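Manganese-binding protein (Chlamydia trachomatis, PDB 6NSI) binds iron, manganese and nickel ions, iron(II) by preference, and delivers them to the membrane permease of an ABC import system. Local coordinates at residues A49-N57 / M117-F125. Numbering follows the deposited sequence.
Sequences AMSQLIFCN and MAAALIQQF
Gln124 NE2 donates to a water 2.6 Å away, and the same water gives a weak hydrogen bond to Gln52 OE1, bridging two amides whose own nearest atoms stay 3.9 Å apart. Glutamines suit this partly exposed end of the contact, where helix 107-124 stops. Strand 54-56 and helix residues 117-124 run nearly antiparallel (164°), the helix packing on one side of the four-stranded parallel sheet. With CG anti to the backbone N (chi1 176°) and a bend at chi2, the Gln124 chain lies alongside the Leu53 side chain, the two pointing opposite ways. Its methylenes thus serve as apolar surface, Gln124 CB lying 3.7 Å from Leu53 CD1, while CG sits 3.5 Å above the plane of the Phe125 ring, offset toward the rim. That ring, just beyond the helix, also packs on Phe132 of helix 129-154. Deeper in, branched Leu53 meets Leu121 CD2 through CD1, and Phe55, large enough to span the gap between strand and helix, reaches Leu121 CG with CZ. Helix 9-19 adjoins this apolar layer through Ile11, which touches Phe55, and Thr19, which touches Leu121. Small Ala120 lets the aromatic ring come close: Ala120 CB lies near the ring plane at the edge, 3.8 Å from Phe55 CE2.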
# COMPACT_ATOMS: atom_id res chain seq x y z
N ALA A 49 -17.09 14.34 -12.35
CA ALA A 49 -17.73 15.61 -12.71
C ALA A 49 -18.47 16.22 -11.52
O ALA A 49 -18.39 17.43 -11.29
CB ALA A 49 -18.67 15.39 -13.89
N MET A 50 -19.19 15.40 -10.74
CA MET A 50 -19.90 15.93 -9.58
C MET A 50 -19.01 16.19 -8.37
O MET A 50 -19.49 16.78 -7.39
CB MET A 50 -21.03 14.97 -9.19
CG MET A 50 -20.60 13.84 -8.27
SD MET A 50 -21.87 12.58 -8.03
CE MET A 50 -22.03 11.94 -9.70
N SER A 51 -17.74 15.79 -8.39
CA SER A 51 -16.88 15.90 -7.22
C SER A 51 -16.15 17.24 -7.16
O SER A 51 -15.94 17.90 -8.18
CB SER A 51 -15.87 14.75 -7.20
OG SER A 51 -16.50 13.57 -6.75
N GLN A 52 -15.77 17.62 -5.95
CA GLN A 52 -15.03 18.87 -5.74
C GLN A 52 -13.53 18.67 -5.73
O GLN A 52 -12.78 19.61 -6.04
CB GLN A 52 -15.44 19.54 -4.42
CG GLN A 52 -16.92 19.92 -4.32
CD GLN A 52 -17.38 20.83 -5.44
OE1 GLN A 52 -16.70 21.79 -5.80
NE2 GLN A 52 -18.56 20.53 -5.99
N LEU A 53 -13.08 17.47 -5.36
CA LEU A 53 -11.67 17.13 -5.26
C LEU A 53 -11.54 15.66 -5.65
O LEU A 53 -12.42 14.86 -5.32
CB LEU A 53 -11.12 17.34 -3.84
CG LEU A 53 -10.90 18.76 -3.30
CD1 LEU A 53 -10.55 18.71 -1.82
CD2 LEU A 53 -9.82 19.47 -4.10
N ILE A 54 -10.46 15.32 -6.36
CA ILE A 54 -10.15 13.94 -6.75
C ILE A 54 -8.79 13.58 -6.18
O ILE A 54 -7.76 14.10 -6.63
CB ILE A 54 -10.15 13.76 -8.27
CG1 ILE A 54 -11.53 14.07 -8.85
CG2 ILE A 54 -9.70 12.35 -8.63
CD1 ILE A 54 -11.55 14.13 -10.37
N PHE A 55 -8.78 12.68 -5.20
CA PHE A 55 -7.56 12.30 -4.50
C PHE A 55 -6.94 11.07 -5.17
O PHE A 55 -7.56 10.00 -5.22
CB PHE A 55 -7.86 12.04 -3.02
CG PHE A 55 -8.04 13.30 -2.21
CD1 PHE A 55 -9.30 13.73 -1.83
CD2 PHE A 55 -6.93 14.05 -1.83
CE1 PHE A 55 -9.46 14.89 -1.08
CE2 PHE A 55 -7.09 15.22 -1.07
CZ PHE A 55 -8.35 15.64 -0.70
N CYS A 56 -5.72 11.23 -5.69
CA CYS A 56 -4.96 10.20 -6.39
C CYS A 56 -3.71 9.83 -5.61
O CYS A 56 -3.15 10.65 -4.87
CB CYS A 56 -4.53 10.67 -7.77
SG CYS A 56 -5.89 11.21 -8.78
N ASN A 57 -3.26 8.60 -5.83
CA ASN A 57 -2.00 8.16 -5.25
C ASN A 57 -0.81 8.77 -5.97
O ASN A 57 0.20 9.10 -5.33
CB ASN A 57 -1.88 6.63 -5.30
CG ASN A 57 -0.69 6.11 -4.54
OD1 ASN A 57 -0.79 5.88 -3.34
ND2 ASN A 57 0.44 5.90 -5.22
N MET A 117 -3.77 15.21 2.58
CA MET A 117 -5.22 15.14 2.44
C MET A 117 -5.91 16.23 3.26
O MET A 117 -6.72 16.99 2.73
CB MET A 117 -5.73 13.77 2.88
CG MET A 117 -5.17 12.56 2.11
SD MET A 117 -5.95 11.08 2.77
CE MET A 117 -4.70 9.82 2.43
N ALA A 118 -5.60 16.29 4.56
CA ALA A 118 -6.20 17.31 5.42
C ALA A 118 -5.96 18.71 4.89
O ALA A 118 -6.89 19.52 4.77
CB ALA A 118 -5.64 17.18 6.84
N ALA A 119 -4.70 19.03 4.57
CA ALA A 119 -4.39 20.37 4.07
C ALA A 119 -5.20 20.66 2.81
O ALA A 119 -5.88 21.69 2.72
CB ALA A 119 -2.89 20.49 3.79
N ALA A 120 -5.15 19.74 1.84
CA ALA A 120 -5.90 19.90 0.61
C ALA A 120 -7.39 20.10 0.88
O ALA A 120 -8.04 20.95 0.26
CB ALA A 120 -5.69 18.68 -0.29
N LEU A 121 -7.95 19.31 1.80
CA LEU A 121 -9.38 19.44 2.10
C LEU A 121 -9.67 20.80 2.72
O LEU A 121 -10.65 21.46 2.34
CB LEU A 121 -9.81 18.33 3.05
CG LEU A 121 -10.14 16.99 2.40
CD1 LEU A 121 -10.23 15.93 3.49
CD2 LEU A 121 -11.42 17.06 1.59
N ILE A 122 -8.83 21.22 3.66
CA ILE A 122 -9.02 22.49 4.33
C ILE A 122 -8.90 23.64 3.34
O ILE A 122 -9.62 24.65 3.44
CB ILE A 122 -8.02 22.62 5.49
CG1 ILE A 122 -8.45 21.70 6.65
CG2 ILE A 122 -7.88 24.07 5.92
CD1 ILE A 122 -7.44 21.61 7.78
N GLN A 123 -7.99 23.51 2.37
CA GLN A 123 -7.84 24.56 1.36
C GLN A 123 -9.08 24.67 0.47
O GLN A 123 -9.40 25.77 0.00
CB GLN A 123 -6.57 24.28 0.53
CG GLN A 123 -6.39 25.17 -0.70
CD GLN A 123 -5.56 26.43 -0.42
OE1 GLN A 123 -4.77 26.47 0.53
NE2 GLN A 123 -5.76 27.46 -1.24
N GLN A 124 -9.78 23.56 0.24
CA GLN A 124 -10.99 23.61 -0.58
C GLN A 124 -12.21 24.07 0.22
O GLN A 124 -13.11 24.70 -0.35
CB GLN A 124 -11.27 22.24 -1.20
CG GLN A 124 -12.56 22.16 -2.01
CD GLN A 124 -12.44 22.79 -3.38
OE1 GLN A 124 -11.34 22.97 -3.90
NE2 GLN A 124 -13.58 23.15 -3.98
N PHE A 125 -12.25 23.77 1.52
CA PHE A 125 -13.40 24.06 2.37
C PHE A 125 -12.94 24.81 3.62
O PHE A 125 -12.87 24.22 4.71
CB PHE A 125 -14.14 22.78 2.77
CG PHE A 125 -14.48 21.89 1.60
CD1 PHE A 125 -15.57 22.19 0.79
CD2 PHE A 125 -13.74 20.76 1.34
CE1 PHE A 125 -15.90 21.38 -0.27
CE2 PHE A 125 -14.06 19.93 0.29
CZ PHE A 125 -15.15 20.24 -0.53
O HOH W 1 -15.92 23.27 -2.89